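Probable fumarate reductase Ifc3 (Shewanella frigidimarina, PDB 1QO8) catalyses the essentially one-way reduction of fumarate to succinate in vitro, using one FAD and four covalently bound c-type hemes per subunit. Local coordinates at residues G128-A140 with I252-I265. Numbering follows the deposited sequence.
Sequences GAGSAGFNASLAA and IIDTLRKAAKEQGI. With FAD (flavin-adenine dinucleotide), chain G.
Phe134 lays one face of its ring against the backbone of helix 252-262, with Arg257 N 4.2 Å above the ring centre. Its CD1 edge meets Ala260 CB at 3.7 Å, a small methyl that fits against the ring edge, and Arg257 CG touches CZ. With CG anti to the carbonyl carbon (chi1 -82°), the ring stands between the Leu256-Arg257 backbone and Ala129 CB, which lies against its opposite face. Replacing Phe134 with alanine would probably open a gap between Ala129 and the Leu256-Arg257 backbone and leave Arg257 CG without its aromatic neighbour.

Leu256 answers as a knob among Ser131, Phe134, Asn135 and Leu138. One methyl, CD1, lies 3.8 Å from Asn135 ND2; the other, CD2, meets Leu138 CD1 at 3.9 Å. Leu138 in turn spreads CD2 over Ala259 and Gln263 CG, while beyond the helix end Ile265 CD1 tucks against Ser137 O at 3.5 Å.

The polar ends are satisfied partly within helix 131-140 and partly by other parts of the chain. Asn135 ND2 donates to Ser131 O (2.7 Å) from the carbonyl face opposite Asn135 N, and its OD1 accepts from Trp217. The Arg257 guanidinium is hydrogen-bonded to Ser156 O and Leu60 O.

The two helix axes approach to 9.9 Å at 30°. At the start of helix 131-140, Ile253 CD1 packs on Gly130 and Ser131, beside the turn where Ala132 N donates to FAD O1P (2.8 Å). Gly128 and Gly130 lack side chains that would strike the cofactor, and Gly133 one that would strike Gly128 O: the glycine-rich strand-turn-helix of a Rossmann-type FAD-binding domain.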
loop_
_atom_site.group_PDB
_atom_site.type_symbol
_atom_site.label_atom_id
_atom_site.label_comp_id
_atom_site.label_asym_id
_atom_site.label_seq_id
_atom_site.Cartn_x
_atom_site.Cartn_y
_atom_site.Cartn_z
ATOM N N GLY A 128 21.875 -8.048 -0.994
ATOM C CA GLY A 128 21.256 -8.578 -2.234
ATOM C C GLY A 128 22.299 -8.519 -3.332
ATOM O O GLY A 128 22.805 -7.484 -3.713
ATOM N N ALA A 129 22.633 -9.663 -3.891
ATOM C CA ALA A 129 23.604 -9.701 -4.992
ATOM C C ALA A 129 22.910 -10.099 -6.280
ATOM O O ALA A 129 23.235 -11.106 -6.924
ATOM C CB ALA A 129 24.694 -10.710 -4.649
ATOM N N GLY A 130 21.911 -9.334 -6.717
ATOM C CA GLY A 130 21.437 -9.535 -8.122
ATOM C C GLY A 130 22.147 -8.424 -8.875
ATOM O O GLY A 130 23.204 -8.024 -8.329
ATOM N N SER A 131 21.620 -7.842 -9.940
ATOM C CA SER A 131 22.400 -6.883 -10.707
ATOM C C SER A 131 22.596 -5.613 -9.911
ATOM O O SER A 131 23.637 -4.959 -9.988
ATOM C CB SER A 131 21.671 -6.621 -12.054
ATOM O OG SER A 131 22.348 -5.581 -12.782
ATOM N N ALA A 132 21.496 -5.118 -9.276
ATOM C CA ALA A 132 21.612 -3.851 -8.545
ATOM C C ALA A 132 22.625 -3.964 -7.389
ATOM O O ALA A 132 23.474 -3.068 -7.292
ATOM C CB ALA A 132 20.275 -3.325 -8.005
ATOM N N GLY A 133 22.673 -5.042 -6.643
ATOM C CA GLY A 133 23.645 -5.146 -5.529
ATOM C C GLY A 133 25.078 -5.374 -5.993
ATOM O O GLY A 133 26.040 -4.815 -5.436
ATOM N N PHE A 134 25.257 -6.192 -7.086
ATOM C CA PHE A 134 26.644 -6.282 -7.555
ATOM C C PHE A 134 27.115 -4.912 -8.039
ATOM O O PHE A 134 28.280 -4.464 -7.820
ATOM C CB PHE A 134 26.845 -7.402 -8.556
ATOM C CG PHE A 134 27.045 -8.811 -8.135
ATOM C CD1 PHE A 134 28.255 -9.190 -7.554
ATOM C CD2 PHE A 134 26.096 -9.797 -8.421
ATOM C CE1 PHE A 134 28.488 -10.487 -7.227
ATOM C CE2 PHE A 134 26.359 -11.132 -8.120
ATOM C CZ PHE A 134 27.562 -11.460 -7.529
ATOM N N ASN A 135 26.285 -4.191 -8.789
ATOM C CA ASN A 135 26.732 -2.902 -9.287
ATOM C C ASN A 135 27.030 -1.955 -8.121
ATOM O O ASN A 135 27.891 -1.071 -8.198
ATOM C CB ASN A 135 25.713 -2.236 -10.235
ATOM C CG ASN A 135 25.806 -2.795 -11.659
ATOM O OD1 ASN A 135 26.664 -2.424 -12.460
ATOM N ND2 ASN A 135 24.875 -3.657 -12.059
ATOM N N ALA A 136 26.147 -1.904 -7.113
ATOM C CA ALA A 136 26.387 -1.070 -5.952
ATOM C C ALA A 136 27.723 -1.479 -5.287
ATOM O O ALA A 136 28.542 -0.618 -4.969
ATOM C CB ALA A 136 25.173 -1.166 -4.976
ATOM N N SER A 137 27.970 -2.738 -4.981
ATOM C CA SER A 137 29.254 -3.207 -4.481
ATOM C C SER A 137 30.496 -2.763 -5.235
ATOM O O SER A 137 31.482 -2.355 -4.581
ATOM C CB SER A 137 29.317 -4.740 -4.460
ATOM O OG SER A 137 28.232 -5.107 -3.604
ATOM N N LEU A 138 30.523 -2.914 -6.541
ATOM C CA LEU A 138 31.666 -2.546 -7.364
ATOM C C LEU A 138 31.845 -1.036 -7.358
ATOM O O LEU A 138 33.008 -0.536 -7.356
ATOM C CB LEU A 138 31.567 -3.059 -8.808
ATOM C CG LEU A 138 31.727 -4.567 -9.024
ATOM C CD1 LEU A 138 30.911 -5.109 -10.206
ATOM C CD2 LEU A 138 33.202 -4.961 -9.166
ATOM N N ALA A 139 30.761 -0.245 -7.428
ATOM C CA ALA A 139 30.929 1.204 -7.342
ATOM C C ALA A 139 31.357 1.634 -5.929
ATOM O O ALA A 139 31.972 2.705 -5.743
ATOM C CB ALA A 139 29.654 1.947 -7.713
ATOM N N ALA A 140 30.953 0.877 -4.908
ATOM C CA ALA A 140 31.358 1.347 -3.566
ATOM C C ALA A 140 32.864 1.057 -3.398
ATOM O O ALA A 140 33.549 1.899 -2.807
ATOM C CB ALA A 140 30.499 0.823 -2.456
ATOM N N ILE A 252 24.986 -10.902 -17.920
ATOM C CA ILE A 252 25.242 -9.796 -16.985
ATOM C C ILE A 252 25.693 -10.247 -15.592
ATOM O O ILE A 252 26.644 -9.651 -15.078
ATOM C CB ILE A 252 24.096 -8.783 -16.933
ATOM C CG1 ILE A 252 23.953 -8.049 -18.261
ATOM C CG2 ILE A 252 24.352 -7.733 -15.846
ATOM C CD1 ILE A 252 22.702 -7.184 -18.436
ATOM N N ILE A 253 25.084 -11.193 -14.962
ATOM C CA ILE A 253 25.357 -11.708 -13.629
ATOM C C ILE A 253 26.640 -12.547 -13.719
ATOM O O ILE A 253 27.401 -12.484 -12.767
ATOM C CB ILE A 253 24.235 -12.659 -13.159
ATOM C CG1 ILE A 253 23.027 -11.830 -12.719
ATOM C CG2 ILE A 253 24.597 -13.687 -12.071
ATOM C CD1 ILE A 253 23.276 -10.709 -11.734
ATOM N N ASP A 254 26.871 -13.285 -14.811
ATOM C CA ASP A 254 28.195 -13.947 -14.955
ATOM C C ASP A 254 29.274 -12.869 -14.940
ATOM O O ASP A 254 30.298 -12.980 -14.227
ATOM C CB ASP A 254 28.331 -14.871 -16.158
ATOM C CG ASP A 254 27.535 -16.160 -16.005
ATOM O OD1 ASP A 254 26.900 -16.536 -14.982
ATOM O OD2 ASP A 254 27.449 -16.997 -16.946
ATOM N N THR A 255 29.081 -11.748 -15.633
ATOM C CA THR A 255 30.095 -10.725 -15.742
ATOM C C THR A 255 30.327 -10.009 -14.398
ATOM O O THR A 255 31.446 -9.710 -14.041
ATOM C CB THR A 255 29.706 -9.660 -16.771
ATOM O OG1 THR A 255 29.514 -10.361 -17.986
ATOM C CG2 THR A 255 30.802 -8.645 -16.951
ATOM N N LEU A 256 29.251 -9.708 -13.662
ATOM C CA LEU A 256 29.328 -9.033 -12.390
ATOM C C LEU A 256 29.879 -9.997 -11.326
ATOM O O LEU A 256 30.676 -9.511 -10.550
ATOM C CB LEU A 256 27.952 -8.458 -11.976
ATOM C CG LEU A 256 27.388 -7.396 -12.895
ATOM C CD1 LEU A 256 25.846 -7.309 -12.737
ATOM C CD2 LEU A 256 28.049 -6.004 -12.724
ATOM N N ARG A 257 29.557 -11.291 -11.312
ATOM C CA ARG A 257 30.157 -12.213 -10.404
ATOM C C ARG A 257 31.701 -12.256 -10.558
ATOM O O ARG A 257 32.423 -12.298 -9.541
ATOM C CB ARG A 257 29.715 -13.674 -10.553
ATOM C CG ARG A 257 28.264 -13.930 -10.209
ATOM C CD ARG A 257 27.846 -15.325 -10.660
ATOM N NE ARG A 257 26.590 -15.705 -10.018
ATOM C CZ ARG A 257 26.020 -16.845 -10.357
ATOM N NH1 ARG A 257 26.543 -17.596 -11.343
ATOM N NH2 ARG A 257 24.898 -17.250 -9.812
ATOM N N LYS A 258 32.155 -12.413 -11.806
ATOM C CA LYS A 258 33.589 -12.419 -12.038
ATOM C C LYS A 258 34.212 -11.075 -11.671
ATOM O O LYS A 258 35.198 -11.111 -10.924
ATOM C CB LYS A 258 34.040 -12.749 -13.474
ATOM C CG LYS A 258 33.489 -14.149 -13.798
ATOM C CD LYS A 258 34.485 -14.934 -14.619
ATOM C CE LYS A 258 34.196 -16.449 -14.593
ATOM N NZ LYS A 258 35.388 -17.050 -15.342
ATOM N N ALA A 259 33.657 -9.953 -12.064
ATOM C CA ALA A 259 34.254 -8.697 -11.606
ATOM C C ALA A 259 34.177 -8.509 -10.097
ATOM O O ALA A 259 35.171 -7.941 -9.596
ATOM C CB ALA A 259 33.705 -7.490 -12.337
ATOM N N ALA A 260 33.239 -9.059 -9.339
ATOM C CA ALA A 260 33.241 -8.794 -7.902
ATOM C C ALA A 260 34.356 -9.663 -7.297
ATOM O O ALA A 260 35.008 -9.180 -6.393
ATOM C CB ALA A 260 31.918 -9.001 -7.212
ATOM N N LYS A 261 34.529 -10.881 -7.767
ATOM C CA LYS A 261 35.626 -11.748 -7.362
ATOM C C LYS A 261 36.975 -11.177 -7.765
ATOM O O LYS A 261 37.836 -11.129 -6.872
ATOM C CB LYS A 261 35.399 -13.188 -7.845
ATOM C CG LYS A 261 36.488 -14.164 -7.409
ATOM C CD LYS A 261 36.594 -15.429 -8.231
ATOM C CE LYS A 261 36.282 -16.727 -7.508
ATOM N NZ LYS A 261 36.221 -17.928 -8.413
ATOM N N GLU A 262 37.225 -10.594 -8.918
ATOM C CA GLU A 262 38.479 -9.926 -9.239
ATOM C C GLU A 262 38.806 -8.721 -8.376
ATOM O O GLU A 262 40.004 -8.450 -8.146
ATOM C CB GLU A 262 38.587 -9.523 -10.729
ATOM C CG GLU A 262 38.731 -10.730 -11.650
ATOM C CD GLU A 262 38.545 -10.577 -13.135
ATOM O OE1 GLU A 262 38.443 -9.461 -13.697
ATOM O OE2 GLU A 262 38.490 -11.601 -13.870
ATOM N N GLN A 263 37.876 -7.928 -7.869
ATOM C CA GLN A 263 38.110 -6.773 -7.041
ATOM C C GLN A 263 38.118 -7.150 -5.561
ATOM O O GLN A 263 38.020 -6.229 -4.766
ATOM C CB GLN A 263 36.971 -5.743 -7.168
ATOM C CG GLN A 263 36.879 -5.037 -8.505
ATOM C CD GLN A 263 38.045 -4.058 -8.605
ATOM O OE1 GLN A 263 38.180 -3.221 -7.707
ATOM N NE2 GLN A 263 38.825 -4.250 -9.653
ATOM N N GLY A 264 38.074 -8.401 -5.197
ATOM C CA GLY A 264 38.039 -8.909 -3.858
ATOM C C GLY A 264 36.789 -8.750 -3.022
ATOM O O GLY A 264 36.766 -8.919 -1.789
ATOM N N ILE A 265 35.664 -8.421 -3.647
ATOM C CA ILE A 265 34.368 -8.482 -2.985
ATOM C C ILE A 265 33.859 -9.912 -3.076
ATOM O O ILE A 265 33.475 -10.308 -4.224
ATOM C CB ILE A 265 33.357 -7.629 -3.751
ATOM C CG1 ILE A 265 33.915 -6.211 -3.932
ATOM C CG2 ILE A 265 32.026 -7.696 -3.021
ATOM C CD1 ILE A 265 33.105 -5.440 -4.961
HETATM P PA FAD G . 17.253 -9.282 -8.067
HETATM O O1A FAD G . 18.050 -9.626 -9.286
HETATM O O2A FAD G . 16.157 -10.003 -7.725
HETATM O O5B FAD G . 18.220 -9.760 -6.924
HETATM C C5B FAD G . 17.980 -9.469 -5.485
HETATM C C4B FAD G . 19.047 -10.318 -4.629
HETATM O O4B FAD G . 18.713 -9.946 -3.203
HETATM C C3B FAD G . 18.725 -11.848 -4.677
HETATM O O3B FAD G . 19.656 -12.710 -5.155
HETATM C C2B FAD G . 17.969 -12.147 -3.330
HETATM O O2B FAD G . 18.168 -13.481 -2.800
HETATM C C1B FAD G . 18.702 -11.216 -2.439
HETATM N N9A FAD G . 17.942 -10.848 -1.237
HETATM C C8A FAD G . 16.592 -10.632 -1.110
HETATM N N7A FAD G . 16.237 -10.437 0.130
HETATM C C5A FAD G . 17.407 -10.522 0.878
HETATM C C6A FAD G . 17.679 -10.485 2.313
HETATM N N6A FAD G . 16.766 -10.292 3.225
HETATM N N1A FAD G . 18.992 -10.591 2.635
HETATM C C2A FAD G . 19.981 -10.879 1.723
HETATM N N3A FAD G . 19.812 -10.950 0.383
HETATM C C4A FAD G . 18.503 -10.789 0.048
HETATM N N1 FAD G . 13.767 -6.562 -17.039
HETATM C C2 FAD G . 14.372 -5.962 -18.029
HETATM O O2 FAD G . 14.613 -4.805 -18.143
HETATM N N3 FAD G . 14.856 -6.669 -19.171
HETATM C C4 FAD G . 14.650 -8.045 -19.152
HETATM O O4 FAD G . 14.986 -8.698 -20.098
HETATM C C4X FAD G . 13.913 -8.678 -18.060
HETATM N N5 FAD G . 13.666 -9.997 -18.090
HETATM C C5X FAD G . 13.056 -10.613 -17.050
HETATM C C6 FAD G . 12.844 -11.995 -17.138
HETATM C C7 FAD G . 12.234 -12.651 -16.096
HETATM C C7M FAD G . 11.974 -14.124 -16.111
HETATM C C8 FAD G . 11.872 -11.893 -14.924
HETATM C C8M FAD G . 11.273 -12.610 -13.752
HETATM C C9 FAD G . 12.107 -10.546 -14.823
HETATM C C9A FAD G . 12.699 -9.866 -15.861
HETATM N N10 FAD G . 12.960 -8.481 -15.887
HETATM C C10 FAD G . 13.542 -7.876 -16.933
HETATM C "C1'" FAD G . 12.973 -7.707 -14.606
HETATM C "C2'" FAD G . 14.450 -7.495 -14.131
HETATM O "O2'" FAD G . 15.038 -8.803 -14.441
HETATM C "C3'" FAD G . 14.382 -7.466 -12.585
HETATM O "O3'" FAD G . 13.551 -6.388 -12.133
HETATM C "C4'" FAD G . 15.759 -6.906 -12.092
HETATM O "O4'" FAD G . 16.706 -7.956 -12.458
HETATM C "C5'" FAD G . 15.672 -6.879 -10.524
HETATM O "O5'" FAD G . 17.168 -6.721 -10.097
HETATM P P FAD G . 17.582 -6.500 -8.630
HETATM O O1P FAD G . 19.085 -6.355 -8.683
HETATM O O2P FAD G . 16.768 -5.449 -8.210
HETATM O O3P FAD G . 17.069 -7.677 -7.958
#